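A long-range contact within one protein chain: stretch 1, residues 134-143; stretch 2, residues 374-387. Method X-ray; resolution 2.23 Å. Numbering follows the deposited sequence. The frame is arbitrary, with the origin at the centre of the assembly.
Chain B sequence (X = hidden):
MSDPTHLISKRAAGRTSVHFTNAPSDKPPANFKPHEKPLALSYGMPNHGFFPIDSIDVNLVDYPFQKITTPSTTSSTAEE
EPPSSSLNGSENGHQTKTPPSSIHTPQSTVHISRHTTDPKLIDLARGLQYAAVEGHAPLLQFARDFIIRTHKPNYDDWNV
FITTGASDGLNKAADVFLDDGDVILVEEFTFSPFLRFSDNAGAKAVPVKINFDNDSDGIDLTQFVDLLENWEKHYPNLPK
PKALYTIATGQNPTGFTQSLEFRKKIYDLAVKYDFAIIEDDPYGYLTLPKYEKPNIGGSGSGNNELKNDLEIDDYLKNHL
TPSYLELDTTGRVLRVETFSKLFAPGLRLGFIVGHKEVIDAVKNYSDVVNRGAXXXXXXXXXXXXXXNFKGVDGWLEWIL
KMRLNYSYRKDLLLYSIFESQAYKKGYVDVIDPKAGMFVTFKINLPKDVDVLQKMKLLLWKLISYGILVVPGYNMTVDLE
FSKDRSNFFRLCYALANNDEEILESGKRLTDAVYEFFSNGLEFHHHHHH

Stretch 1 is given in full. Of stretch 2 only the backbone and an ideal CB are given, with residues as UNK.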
# COMPACT_ATOMS: atom_id res chain seq x y z
N GLU B 134 -10.37 -2.73 -4.49
CA GLU B 134 -11.12 -2.93 -3.22
C GLU B 134 -10.83 -4.31 -2.62
O GLU B 134 -11.13 -4.52 -1.43
CB GLU B 134 -12.62 -2.74 -3.44
CG GLU B 134 -13.26 -3.76 -4.38
CD GLU B 134 -13.49 -3.32 -5.82
OE1 GLU B 134 -12.88 -2.35 -6.28
OE2 GLU B 134 -14.28 -4.00 -6.49
N GLY B 135 -10.28 -5.24 -3.40
CA GLY B 135 -9.80 -6.52 -2.89
C GLY B 135 -10.38 -7.69 -3.67
O GLY B 135 -11.35 -7.49 -4.45
N HIS B 136 -9.81 -8.88 -3.45
CA HIS B 136 -10.33 -10.15 -4.01
C HIS B 136 -11.67 -10.48 -3.37
O HIS B 136 -11.82 -10.23 -2.20
CB HIS B 136 -9.31 -11.26 -3.77
CG HIS B 136 -8.19 -11.18 -4.72
ND1 HIS B 136 -8.23 -11.82 -5.92
CD2 HIS B 136 -7.04 -10.47 -4.69
CE1 HIS B 136 -7.12 -11.52 -6.59
NE2 HIS B 136 -6.39 -10.71 -5.85
N ALA B 137 -12.58 -11.07 -4.14
CA ALA B 137 -14.00 -11.27 -3.80
C ALA B 137 -14.12 -12.19 -2.59
O ALA B 137 -14.90 -11.92 -1.68
CB ALA B 137 -14.75 -11.79 -5.02
N PRO B 138 -13.42 -13.34 -2.54
CA PRO B 138 -13.56 -14.24 -1.40
C PRO B 138 -13.10 -13.61 -0.07
O PRO B 138 -13.55 -14.03 0.98
CB PRO B 138 -12.69 -15.46 -1.79
CG PRO B 138 -12.53 -15.36 -3.28
CD PRO B 138 -12.54 -13.88 -3.58
N LEU B 139 -12.19 -12.63 -0.12
CA LEU B 139 -11.66 -12.02 1.12
C LEU B 139 -12.65 -10.95 1.56
O LEU B 139 -12.85 -10.82 2.79
CB LEU B 139 -10.26 -11.44 0.92
CG LEU B 139 -9.64 -10.88 2.20
CD1 LEU B 139 -9.52 -11.94 3.28
CD2 LEU B 139 -8.29 -10.23 1.92
N LEU B 140 -13.19 -10.19 0.60
CA LEU B 140 -14.27 -9.21 0.86
C LEU B 140 -15.45 -9.97 1.47
O LEU B 140 -15.91 -9.53 2.51
CB LEU B 140 -14.67 -8.48 -0.41
CG LEU B 140 -13.71 -7.37 -0.87
CD1 LEU B 140 -14.10 -6.87 -2.26
CD2 LEU B 140 -13.65 -6.21 0.13
N GLN B 141 -15.88 -11.11 0.89
CA GLN B 141 -17.05 -11.86 1.42
C GLN B 141 -16.74 -12.32 2.85
O GLN B 141 -17.61 -12.12 3.73
CB GLN B 141 -17.51 -13.05 0.56
CG GLN B 141 -18.93 -13.54 0.91
CD GLN B 141 -19.95 -12.41 0.99
OE1 GLN B 141 -20.03 -11.56 0.12
NE2 GLN B 141 -20.73 -12.35 2.06
N PHE B 142 -15.55 -12.88 3.11
CA PHE B 142 -15.18 -13.33 4.47
C PHE B 142 -15.31 -12.17 5.45
O PHE B 142 -15.88 -12.38 6.52
CB PHE B 142 -13.77 -13.89 4.55
CG PHE B 142 -13.25 -13.91 5.96
CD1 PHE B 142 -13.58 -14.94 6.81
CD2 PHE B 142 -12.47 -12.87 6.43
CE1 PHE B 142 -13.11 -14.94 8.11
CE2 PHE B 142 -12.02 -12.88 7.74
CZ PHE B 142 -12.34 -13.90 8.57
N ALA B 143 -14.80 -10.99 5.10
CA ALA B 143 -14.90 -9.78 5.97
C ALA B 143 -16.38 -9.41 6.19
O ALA B 143 -16.70 -9.10 7.34
CB ALA B 143 -14.08 -8.61 5.43
N UNK B 374 -1.47 -6.23 -1.29
CA UNK B 374 -0.77 -7.36 -1.97
C UNK B 374 -1.73 -8.53 -2.22
O UNK B 374 -2.23 -9.09 -1.26
CB UNK B 374 0.42 -7.84 -1.13
N UNK B 375 -1.96 -8.88 -3.48
CA UNK B 375 -2.81 -10.02 -3.86
C UNK B 375 -2.25 -11.32 -3.31
O UNK B 375 -3.05 -12.18 -2.91
CB UNK B 375 -2.94 -10.11 -5.38
N UNK B 376 -0.92 -11.46 -3.29
CA UNK B 376 -0.27 -12.71 -2.80
C UNK B 376 -0.65 -12.86 -1.33
O UNK B 376 -0.89 -13.98 -0.90
CB UNK B 376 1.25 -12.68 -2.97
N UNK B 377 -0.70 -11.75 -0.59
CA UNK B 377 -0.99 -11.78 0.87
C UNK B 377 -2.47 -12.05 1.08
O UNK B 377 -2.78 -12.87 1.97
CB UNK B 377 -0.59 -10.47 1.55
N UNK B 378 -3.33 -11.37 0.32
CA UNK B 378 -4.80 -11.62 0.32
C UNK B 378 -5.02 -13.10 0.04
O UNK B 378 -5.92 -13.68 0.65
CB UNK B 378 -5.52 -10.76 -0.72
N UNK B 379 -4.25 -13.67 -0.88
CA UNK B 379 -4.37 -15.09 -1.31
C UNK B 379 -4.01 -15.97 -0.11
O UNK B 379 -4.86 -16.76 0.28
CB UNK B 379 -3.46 -15.40 -2.50
N UNK B 380 -2.82 -15.78 0.48
CA UNK B 380 -2.35 -16.60 1.62
C UNK B 380 -3.33 -16.44 2.78
O UNK B 380 -3.76 -17.45 3.34
CB UNK B 380 -0.94 -16.20 2.05
N UNK B 381 -3.71 -15.22 3.12
CA UNK B 381 -4.52 -14.96 4.35
C UNK B 381 -5.92 -15.54 4.13
O UNK B 381 -6.44 -16.21 5.07
CB UNK B 381 -4.60 -13.47 4.67
N UNK B 382 -6.51 -15.33 2.96
CA UNK B 382 -7.88 -15.83 2.68
C UNK B 382 -7.89 -17.36 2.76
O UNK B 382 -8.77 -17.93 3.45
CB UNK B 382 -8.36 -15.37 1.30
N UNK B 383 -6.95 -18.03 2.09
CA UNK B 383 -6.97 -19.50 1.96
C UNK B 383 -6.69 -20.12 3.33
O UNK B 383 -7.28 -21.15 3.65
CB UNK B 383 -5.94 -19.98 0.93
N UNK B 384 -5.84 -19.49 4.15
CA UNK B 384 -5.51 -20.04 5.50
C UNK B 384 -6.80 -19.99 6.33
O UNK B 384 -7.12 -21.02 6.97
CB UNK B 384 -4.39 -19.25 6.18
N UNK B 385 -7.55 -18.87 6.26
CA UNK B 385 -8.78 -18.66 7.08
C UNK B 385 -9.88 -19.61 6.60
O UNK B 385 -10.48 -20.28 7.45
CB UNK B 385 -9.26 -17.21 6.99
N UNK B 386 -10.08 -19.75 5.29
CA UNK B 386 -11.17 -20.56 4.69
C UNK B 386 -10.84 -22.06 4.79
O UNK B 386 -11.72 -22.84 5.18
CB UNK B 386 -11.39 -20.17 3.23
N UNK B 387 -9.61 -22.49 4.51
CA UNK B 387 -9.29 -23.94 4.44
C UNK B 387 -8.86 -24.51 5.81
O UNK B 387 -9.33 -25.59 6.16
CB UNK B 387 -8.18 -24.18 3.42

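Stretch 2 is a helix from 375 on, and its axis passes that of helix 137-143 at 9.6 Å and 52°. Position 374 precedes the first turn. Its ideal CB has nothing of stretch 1 within 5.5 Å; a small polar N-cap residue would be typical, and S374 fills that place.

At 375 an ideal CB would point sideways and lie 3.5 Å from H136 NE2. Helical angles (-60/-37) do not demand glycine, and a small residue would suit the tight space. The residue is G375, whose CA lies 4.2 Å from H136 NE2. Positions 376 and 377 offer no contact to stretch 1, so the visible atoms leave the choice open; they are L376 and T377.

Position 378 points toward stretch 1, its ideal CB 3.9 Å from L139 CD2 and 4.3 Å from H136 CD2. Beyond lies the backbone N of H136, a donor at the N-cap of its helix. A long side chain with an apolar stem and an acceptor at its tip fits, glutamine or glutamate alike. Q378 extends with chi1 m and chi2 t: its CG packs 3.7 Å from L139 CD2, and H136 N donates to Q378 OE1 at 2.9 Å and 172°.

Positions 379, 380 and 381 turn sideways or out of reach, leaving many residues possible. T379 bonds back through OG1 to G375 O (2.6 Å); I380 and V381 follow.

At 382 the CB again points toward stretch 1, 4.1 Å from L139 CD1, and the CA atoms of L139 and 382 are 5.6 Å apart. A small or medium residue, polar or apolar, would suit this close approach. N382 places OD1 3.1 Å from P138 O; both are acceptors, so this is contact without a hydrogen bond.

Position 383 has its CB sideways and 384 is out of reach, with nothing of stretch 1 within 5.5 Å of either ideal CB, so many residues would do. They are N383, whose OD1 accepts a hydrogen bond from N382 ND2 at 2.9 Å, and V384.

Position 385 points toward the F142 ring, its ideal CB 4.6 Å from F142 CE1, favouring a branched or other apolar side chain. I385 sets CG2 over one ring face, 3.2 Å from F142 CE1.

At 386 the CB points sideways, so only a longer chain could return to stretch 1. Q386 does: its NE2 comes 3.6 Å from P138 O, and its OE1 4.0 Å from F142 CD1. Position 387, out of reach, is E387.

Stretch 2, residues 374-387: SGLTQTIVNNVIQE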
# COMPACT_ATOMS: atom_id res chain seq x y z
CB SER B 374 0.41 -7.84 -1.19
OG SER B 374 1.16 -8.75 -1.96
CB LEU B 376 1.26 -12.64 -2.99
CG LEU B 376 2.05 -13.83 -2.45
CD1 LEU B 376 1.46 -15.16 -2.91
CD2 LEU B 376 3.52 -13.75 -2.81
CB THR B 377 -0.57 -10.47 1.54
OG1 THR B 377 0.84 -10.43 1.33
CG2 THR B 377 -0.95 -10.41 3.01
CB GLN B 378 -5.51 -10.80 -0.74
CG GLN B 378 -5.56 -9.31 -0.45
CD GLN B 378 -6.42 -8.59 -1.46
OE1 GLN B 378 -7.62 -8.88 -1.59
NE2 GLN B 378 -5.81 -7.63 -2.16
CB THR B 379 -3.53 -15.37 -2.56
OG1 THR B 379 -4.03 -14.52 -3.59
CG2 THR B 379 -3.58 -16.82 -3.01
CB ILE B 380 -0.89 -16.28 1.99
CG1 ILE B 380 0.07 -16.77 0.91
CG2 ILE B 380 -0.54 -16.87 3.36
CD1 ILE B 380 1.49 -16.30 1.11
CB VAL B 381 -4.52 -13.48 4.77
CG1 VAL B 381 -5.60 -13.21 5.79
CG2 VAL B 381 -3.15 -13.05 5.29
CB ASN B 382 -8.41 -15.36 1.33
CG ASN B 382 -9.74 -15.97 0.99
OD1 ASN B 382 -10.78 -15.45 1.38
ND2 ASN B 382 -9.71 -17.07 0.26
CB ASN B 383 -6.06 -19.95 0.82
CG ASN B 383 -6.61 -19.51 -0.52
OD1 ASN B 383 -7.46 -18.62 -0.59
ND2 ASN B 383 -6.11 -20.11 -1.59
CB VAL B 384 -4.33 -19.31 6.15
CG1 VAL B 384 -4.25 -19.58 7.66
CG2 VAL B 384 -3.00 -19.63 5.46
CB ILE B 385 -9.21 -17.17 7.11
CG1 ILE B 385 -8.34 -16.38 8.08
CG2 ILE B 385 -10.67 -16.99 7.50
CD1 ILE B 385 -8.50 -14.91 8.00
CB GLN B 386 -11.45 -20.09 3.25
CG GLN B 386 -12.91 -19.67 2.98
CD GLN B 386 -13.27 -18.20 3.16
OE1 GLN B 386 -13.91 -17.84 4.14
NE2 GLN B 386 -12.96 -17.35 2.18
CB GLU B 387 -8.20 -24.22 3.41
CG GLU B 387 -8.72 -25.01 2.22
CD GLU B 387 -7.59 -25.63 1.44
OE1 GLU B 387 -7.46 -25.32 0.24
OE2 GLU B 387 -6.81 -26.40 2.07
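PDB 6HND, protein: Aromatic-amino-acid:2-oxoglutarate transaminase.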